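Local coordinates for protein salmonella typhimurium DB7155 bacteriophage DET7 tailspike (Bacteriophage, PDB 2V5I) that binds the O-antigen of Salmonella and probably cleaves it, acting as the receptor-binding tailspike by which the phage recognises its host, at residues R165-N170 with H185-D190; G214-G219 with G244-T249; N274-D279 with N321-N326. One frame throughout, in Å; residues are numbered along the deposited sequence. Where two conformers were deposited one is given.

Contact 1. Residues R165-N170 with H185-D190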
# COMPACT_ATOMS: atom_id res chain seq x y z
N ARG A 165 17.90 4.42 -25.50
CA ARG A 165 18.48 3.47 -24.53
C ARG A 165 19.76 4.00 -23.90
O ARG A 165 20.79 3.29 -23.87
CB ARG A 165 18.74 2.09 -25.18
CG ARG A 165 17.56 1.50 -25.92
CD ARG A 165 16.89 0.33 -25.25
NE ARG A 165 15.81 -0.17 -26.12
CZ ARG A 165 14.70 -0.81 -25.73
NH1 ARG A 165 14.46 -1.07 -24.45
NH2 ARG A 165 13.82 -1.19 -26.65
N VAL A 166 19.76 5.25 -23.54
CA VAL A 166 20.86 5.85 -22.79
C VAL A 166 20.40 5.93 -21.36
O VAL A 166 19.26 6.34 -21.09
CB VAL A 166 21.27 7.20 -23.33
CG1 VAL A 166 22.27 7.94 -22.38
CG2 VAL A 166 21.81 7.06 -24.72
N GLU A 167 21.28 5.51 -20.45
CA GLU A 167 21.00 5.56 -18.99
C GLU A 167 21.97 6.49 -18.30
O GLU A 167 23.17 6.41 -18.55
CB GLU A 167 21.19 4.20 -18.37
CG GLU A 167 20.06 3.26 -18.66
CD GLU A 167 19.94 2.14 -17.62
OE1 GLU A 167 20.82 2.02 -16.74
OE2 GLU A 167 18.97 1.35 -17.70
N ILE A 168 21.44 7.32 -17.40
CA ILE A 168 22.26 8.14 -16.48
C ILE A 168 22.05 7.55 -15.10
O ILE A 168 20.90 7.28 -14.73
CB ILE A 168 21.77 9.61 -16.49
CG1 ILE A 168 22.10 10.27 -17.82
CG2 ILE A 168 22.42 10.36 -15.34
CD1 ILE A 168 21.67 11.71 -17.93
N ARG A 169 23.13 7.22 -14.40
CA ARG A 169 23.04 6.59 -13.10
C ARG A 169 23.70 7.45 -12.03
O ARG A 169 24.80 7.99 -12.27
CB ARG A 169 23.74 5.23 -13.13
CG ARG A 169 23.10 4.23 -14.13
CD ARG A 169 23.84 2.91 -14.18
NE ARG A 169 23.28 2.06 -15.25
CZ ARG A 169 23.91 1.03 -15.81
NH1 ARG A 169 25.14 0.68 -15.42
NH2 ARG A 169 23.31 0.36 -16.78
N ASN A 170 23.06 7.59 -10.88
CA ASN A 170 23.69 8.31 -9.71
C ASN A 170 24.12 9.74 -10.02
O ASN A 170 25.18 10.23 -9.56
CB ASN A 170 24.85 7.44 -9.20
CG ASN A 170 24.41 6.05 -8.80
OD1 ASN A 170 23.63 5.90 -7.86
ND2 ASN A 170 24.89 5.04 -9.49
N HIS A 185 13.29 5.37 -24.67
CA HIS A 185 13.89 4.33 -23.85
C HIS A 185 15.10 4.77 -23.03
O HIS A 185 15.99 3.95 -22.79
CB HIS A 185 14.23 3.15 -24.75
CG HIS A 185 13.01 2.50 -25.29
ND1 HIS A 185 12.59 2.66 -26.60
CD2 HIS A 185 12.04 1.77 -24.68
CE1 HIS A 185 11.44 2.03 -26.77
NE2 HIS A 185 11.09 1.47 -25.63
N CYS A 186 15.08 6.02 -22.58
CA CYS A 186 16.16 6.59 -21.77
C CYS A 186 15.73 6.62 -20.30
O CYS A 186 14.56 6.76 -20.00
CB CYS A 186 16.60 7.98 -22.25
SG CYS A 186 17.41 7.89 -23.91
N LYS A 187 16.68 6.43 -19.41
CA LYS A 187 16.36 6.37 -17.98
C LYS A 187 17.32 7.17 -17.15
O LYS A 187 18.53 7.18 -17.45
CB LYS A 187 16.35 4.93 -17.54
CG LYS A 187 15.31 4.03 -18.26
CD LYS A 187 15.43 2.58 -17.83
CE LYS A 187 14.83 1.60 -18.91
NZ LYS A 187 15.45 1.60 -20.35
N VAL A 188 16.81 7.76 -16.05
CA VAL A 188 17.63 8.45 -15.09
C VAL A 188 17.40 7.71 -13.78
O VAL A 188 16.31 7.71 -13.24
CB VAL A 188 17.26 9.94 -14.97
CG1 VAL A 188 18.13 10.62 -13.91
CG2 VAL A 188 17.47 10.62 -16.35
N ILE A 189 18.45 7.00 -13.32
CA ILE A 189 18.35 6.05 -12.25
C ILE A 189 19.12 6.52 -11.00
O ILE A 189 20.28 7.01 -11.09
CB ILE A 189 18.92 4.67 -12.70
CG1 ILE A 189 18.11 4.11 -13.87
CG2 ILE A 189 18.99 3.71 -11.54
CD1 ILE A 189 18.91 3.12 -14.70
N ASP A 190 18.51 6.34 -9.82
CA ASP A 190 19.17 6.58 -8.52
C ASP A 190 19.87 7.94 -8.37
O ASP A 190 20.96 8.05 -7.79
CB ASP A 190 20.15 5.44 -8.22
CG ASP A 190 19.46 4.08 -8.14
OD1 ASP A 190 18.24 4.02 -7.83
OD2 ASP A 190 20.14 3.05 -8.44
O HOH W 1 22.96 7.73 -5.85
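Arg165 and His185 stack flat on one another where two neighbouring rungs of the right-handed parallel beta-helix begin. Their planes are 10° apart with centres at 3.9 Å, and the two side chains run side by side, pointing the same way. A bend at chi2 (-107°) sets Arg165 CD beside His185 CB; further out, CZ comes to 3.7 Å from CG of the histidine, and NH2 sits over the middle of the ring. The charge has its partner elsewhere: Arg165 NH1 forms a salt bridge to Asp192 of a second subunit, whose carboxylate also takes Lys187 NZ.

From there Glu167, Ile168 and Arg169 pair in parallel register with Lys187, Val188 and Ile189. Ile168 and Val188 face the inside of the coil, against Phe180. On the other face Glu167 slants across Lys187, with OE2 3.7 Å from the lysine CD. Its OE1 is gripped by two nitrogens of Arg169: NE, at 2.9 Å from OE1, comes nearly along the C-O axis, while NH2 comes from above the carboxylate plane. Both bonds lie in the guanidinium plane, which fixes the two side chains against each other.

Before the strand, Cys186 SG accepts from Val166 N at 3.6 Å. After it, Asn170 OD1 and Asp190 O, two acceptors 3.4 Å apart, each lie 2.8 Å from one shared water.

Contact 2. Residues G214-G219 with G244-T249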
# COMPACT_ATOMS: atom_id res chain seq x y z
N GLY A 214 9.07 4.97 -23.26
CA GLY A 214 10.07 4.21 -22.55
C GLY A 214 11.00 5.07 -21.68
O GLY A 214 12.04 4.57 -21.20
N ASN A 215 10.64 6.33 -21.48
CA ASN A 215 11.51 7.24 -20.72
C ASN A 215 11.07 7.27 -19.26
O ASN A 215 9.88 7.48 -18.96
CB ASN A 215 11.39 8.68 -21.29
CG ASN A 215 11.95 8.80 -22.72
OD1 ASN A 215 12.92 8.12 -23.07
ND2 ASN A 215 11.33 9.64 -23.54
N TYR A 216 12.05 7.04 -18.36
CA TYR A 216 11.76 6.92 -16.94
C TYR A 216 12.75 7.64 -16.07
O TYR A 216 13.92 7.80 -16.43
CB TYR A 216 11.91 5.47 -16.47
CG TYR A 216 10.92 4.45 -16.93
CD1 TYR A 216 11.10 3.81 -18.13
CD2 TYR A 216 9.82 4.17 -16.17
CE1 TYR A 216 10.17 2.80 -18.58
CE2 TYR A 216 8.86 3.17 -16.61
CZ TYR A 216 9.09 2.53 -17.81
OH TYR A 216 8.17 1.55 -18.22
N VAL A 217 12.27 7.94 -14.84
CA VAL A 217 13.09 8.29 -13.68
C VAL A 217 12.77 7.21 -12.65
O VAL A 217 11.60 6.95 -12.36
CB VAL A 217 12.84 9.72 -13.13
CG1 VAL A 217 13.84 10.02 -12.06
CG2 VAL A 217 12.91 10.75 -14.31
N ILE A 218 13.81 6.46 -12.26
CA ILE A 218 13.68 5.31 -11.35
C ILE A 218 14.60 5.51 -10.12
O ILE A 218 15.81 5.63 -10.29
CB ILE A 218 13.89 3.97 -12.00
CG1 ILE A 218 12.97 3.84 -13.22
CG2 ILE A 218 13.53 2.85 -11.03
CD1 ILE A 218 13.33 2.57 -14.07
N GLY A 219 14.03 5.56 -8.95
CA GLY A 219 14.77 5.71 -7.73
C GLY A 219 15.37 7.10 -7.52
O GLY A 219 15.24 7.98 -8.37
N GLY A 244 7.51 6.93 -17.29
CA GLY A 244 7.09 7.59 -16.03
C GLY A 244 8.11 7.61 -14.96
O GLY A 244 9.32 7.73 -15.22
N VAL A 245 7.60 7.51 -13.73
CA VAL A 245 8.36 7.71 -12.48
C VAL A 245 8.05 6.55 -11.54
O VAL A 245 6.86 6.24 -11.32
CB VAL A 245 7.92 9.05 -11.85
CG1 VAL A 245 8.63 9.29 -10.57
CG2 VAL A 245 8.17 10.19 -12.85
N ILE A 246 9.10 5.84 -11.08
CA ILE A 246 8.94 4.75 -10.10
C ILE A 246 10.00 4.91 -9.01
O ILE A 246 11.18 4.93 -9.29
CB ILE A 246 9.13 3.36 -10.76
CG1 ILE A 246 8.22 3.17 -11.97
CG2 ILE A 246 8.78 2.26 -9.77
CD1 ILE A 246 8.65 1.99 -12.86
N GLY A 247 9.56 5.03 -7.77
CA GLY A 247 10.51 5.07 -6.66
C GLY A 247 11.30 6.34 -6.44
O GLY A 247 12.40 6.29 -5.84
N VAL A 248 10.76 7.48 -6.86
CA VAL A 248 11.53 8.75 -6.81
C VAL A 248 10.99 9.68 -5.71
O VAL A 248 9.80 9.72 -5.47
CB VAL A 248 11.40 9.50 -8.17
CG1 VAL A 248 12.26 10.73 -8.22
CG2 VAL A 248 11.78 8.57 -9.33
N THR A 249 11.86 10.50 -5.11
CA THR A 249 11.41 11.52 -4.17
C THR A 249 11.82 12.88 -4.72
O THR A 249 12.93 13.03 -5.23
CB THR A 249 12.07 11.32 -2.79
OG1 THR A 249 11.66 10.05 -2.24
CG2 THR A 249 11.71 12.46 -1.82
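Tyr216 packs its ring obliquely against Gly244, on the next rung of the parallel beta-helix. The pairing is parallel and in step, Tyr216 with Gly244, Val217 with Val245 and Ile218 with Ile246, held by four backbone hydrogen bonds from Gly244 N to Asn215 O through to Gly219 N to Ile246 O.

Along the tyrosine, CB starts 3.7 Å from Gly244 O. CG, anti to its own carbonyl carbon (chi1 -69°), stays beside that oxygen at 4.0 Å from Gly244 O. The CD2-CE2 side of the ring then runs alongside the glycine: CD2 is 3.8 Å from Gly244 N, and CE2 is still near that nitrogen while also reaching Ile246 CD1 at 3.9 Å. The isoleucine crosses the tyrosine obliquely. At the tip, OH leaves the two strands and hydrogen-bonds Asn242 OD1, just ahead of the second segment. Gly244 has backbone angles at which a CB would be jammed against the carbonyl oxygen of the preceding residue. Further packing on the Tyr216 side comes from Gln276 on the following rung and from Arg221 of a second subunit.

The opposite face looks into the coil, where Val217 and Val245 both meet Val230 on another wall of the helix. After strand 244-246 the chain turns a corner at Gly247, and Val248 just beyond it leans its CG2 towards Val217. The two valines cross at about a right angle, with Val248 CG2 3.7 Å from Val217 CG1; the same CG2 lies 3.4 Å from Val217 O and 3.6 Å from Gly219 O.

Contact 3. Residues N274-D279 with N321-N326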
# COMPACT_ATOMS: atom_id res chain seq x y z
N ASN A 274 -0.65 7.68 -20.57
CA ASN A 274 -0.24 6.29 -20.30
C ASN A 274 1.13 6.22 -19.66
O ASN A 274 1.94 5.33 -20.00
CB ASN A 274 -0.23 5.50 -21.62
CG ASN A 274 -1.62 5.31 -22.22
OD1 ASN A 274 -2.58 4.84 -21.55
ND2 ASN A 274 -1.73 5.61 -23.54
N LEU A 275 1.38 7.07 -18.67
CA LEU A 275 2.65 7.06 -17.93
C LEU A 275 2.39 6.48 -16.54
O LEU A 275 1.26 6.52 -16.05
CB LEU A 275 3.25 8.49 -17.79
CG LEU A 275 3.65 9.12 -19.16
CD1 LEU A 275 4.21 10.50 -18.81
CD2 LEU A 275 4.67 8.28 -19.89
N GLN A 276 3.43 5.90 -15.93
CA GLN A 276 3.36 5.49 -14.52
C GLN A 276 3.79 6.54 -13.55
O GLN A 276 4.76 7.28 -13.80
CB GLN A 276 4.32 4.30 -14.34
CG GLN A 276 3.95 3.07 -15.15
CD GLN A 276 4.93 1.98 -14.88
OE1 GLN A 276 4.99 1.52 -13.72
NE2 GLN A 276 5.73 1.58 -15.87
N PHE A 277 3.10 6.61 -12.40
CA PHE A 277 3.51 7.42 -11.26
C PHE A 277 3.30 6.53 -10.05
O PHE A 277 2.15 6.36 -9.60
CB PHE A 277 2.73 8.73 -11.18
CG PHE A 277 3.01 9.62 -12.34
CD1 PHE A 277 4.10 10.46 -12.30
CD2 PHE A 277 2.20 9.59 -13.48
CE1 PHE A 277 4.40 11.24 -13.44
CE2 PHE A 277 2.54 10.34 -14.59
CZ PHE A 277 3.64 11.15 -14.56
N ARG A 278 4.38 5.81 -9.66
CA ARG A 278 4.24 4.74 -8.66
C ARG A 278 5.39 4.74 -7.65
O ARG A 278 6.52 5.09 -7.97
CB ARG A 278 4.19 3.34 -9.30
CG ARG A 278 3.04 3.11 -10.25
CD ARG A 278 2.85 1.61 -10.54
NE ARG A 278 4.03 1.08 -11.21
CZ ARG A 278 4.93 0.23 -10.70
NH1 ARG A 278 4.82 -0.25 -9.46
NH2 ARG A 278 5.99 -0.14 -11.42
N ASP A 279 5.06 4.40 -6.41
CA ASP A 279 6.05 4.22 -5.36
C ASP A 279 6.92 5.47 -5.16
O ASP A 279 8.11 5.38 -4.84
CB ASP A 279 6.95 3.00 -5.66
CG ASP A 279 6.22 1.68 -5.85
OD1 ASP A 279 5.02 1.50 -5.52
OD2 ASP A 279 6.93 0.74 -6.34
N ASN A 321 -5.18 8.38 -18.85
CA ASN A 321 -4.93 7.02 -18.41
C ASN A 321 -3.57 6.75 -17.77
O ASN A 321 -2.93 5.69 -18.05
CB ASN A 321 -5.14 6.03 -19.57
CG ASN A 321 -5.45 4.60 -19.07
OD1 ASN A 321 -5.94 4.40 -17.92
ND2 ASN A 321 -5.09 3.62 -19.86
N HIS A 322 -3.14 7.65 -16.90
CA HIS A 322 -1.92 7.34 -16.17
C HIS A 322 -2.15 6.25 -15.12
O HIS A 322 -3.23 6.12 -14.57
CB HIS A 322 -1.35 8.60 -15.53
CG HIS A 322 -1.05 9.67 -16.53
ND1 HIS A 322 -0.21 9.47 -17.60
CD2 HIS A 322 -1.49 10.97 -16.65
CE1 HIS A 322 -0.17 10.56 -18.36
NE2 HIS A 322 -0.92 11.49 -17.79
N LEU A 323 -1.10 5.45 -14.86
CA LEU A 323 -1.15 4.42 -13.86
C LEU A 323 -0.56 5.01 -12.56
O LEU A 323 0.66 5.14 -12.41
CB LEU A 323 -0.36 3.18 -14.30
CG LEU A 323 -0.23 2.04 -13.31
CD1 LEU A 323 -1.57 1.56 -12.82
CD2 LEU A 323 0.53 0.88 -13.99
N VAL A 324 -1.46 5.39 -11.65
CA VAL A 324 -1.12 6.10 -10.41
C VAL A 324 -1.43 5.21 -9.24
O VAL A 324 -2.60 4.85 -9.03
CB VAL A 324 -1.95 7.43 -10.28
CG1 VAL A 324 -1.60 8.16 -8.98
CG2 VAL A 324 -1.67 8.32 -11.46
N ASP A 325 -0.38 4.77 -8.53
CA ASP A 325 -0.51 3.83 -7.40
C ASP A 325 0.66 3.97 -6.45
O ASP A 325 1.80 4.08 -6.84
CB ASP A 325 -0.52 2.36 -7.94
CG ASP A 325 -0.64 1.32 -6.85
OD1 ASP A 325 -1.72 1.21 -6.22
OD2 ASP A 325 0.33 0.55 -6.61
N ASN A 326 0.33 3.98 -5.15
CA ASN A 326 1.29 3.99 -4.09
C ASN A 326 2.18 5.23 -4.12
O ASN A 326 3.39 5.16 -4.20
CB ASN A 326 2.17 2.73 -4.09
CG ASN A 326 3.07 2.67 -2.88
OD1 ASN A 326 2.74 3.25 -1.85
ND2 ASN A 326 4.19 1.95 -2.98
O HOH W 2 2.93 0.19 -7.25
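Two successive coils of the parallel beta-helix meet here, Gln276, Phe277 and Arg278 pairing in register with Leu323, Val324 and Asp325. Ahead of the strands the His322 ring is held at its edge and over one face. Leu275 N donates to ND1 of His322 at 3.1 Å, only 2° out of the ring plane, and Phe277 brings its edge to the imidazole face. That pair is a T-shaped stack, planes at 89° and centroids 5.7 Å apart, with Phe277 CE2 displaced towards the imidazole rim near His322 CG. Phe277 and Val324 share the inner face and both touch Leu292.

On the outer face Arg278 folds back on its own strand. Its CD passes 4.2 Å from Leu323 CG, and a bend at chi3 (-63°) puts NE 2.7 Å from Gln276 OE1. NH2 of Arg278 reaches the same oxygen at 3.0 Å; both bonds lie in the guanidinium plane and so fix its rotation. The Gln276 amide nitrogen in turn donates to His241 O.

Arg278 NH1 then donates to a water at 2.9 Å, which also lies 2.7 Å from Asp325 OD2 and 3.0 Å from Asp279 OD1. Asp325 OD1 bonds Ser347, giving both oxygens of this buried carboxylate polar partners. The arginine charge, linked to Asp325 through the water and to Asp279 by the water and a long charge pairing that no N-H points along, would be expected to ease the acids' mutual repulsion; ND1 accepting from Leu275 is consistent with a histidine proton on NE2.

How the contacts relate
All three contacts join consecutive coils along one wall of the beta-helix, and their strands follow one another in order. Contact 2 is the middle piece: Tyr216 O and Ile218 O take the amides of Val188 and Asp190 from contact 1, while Val245 bonds through N and O to Gln276 and Arg278 of contact 3. Contacts 1 and 3 do not touch, their nearest atoms being about 10 Å apart. Contact 1, farthest from the chain centre, is partly buried and meets a second subunit through salt bridges. Contacts 2 and 3 are buried, the former largely apolar across its strands, with several glycines, the latter polar on its outer face yet meeting the neighbour by packing.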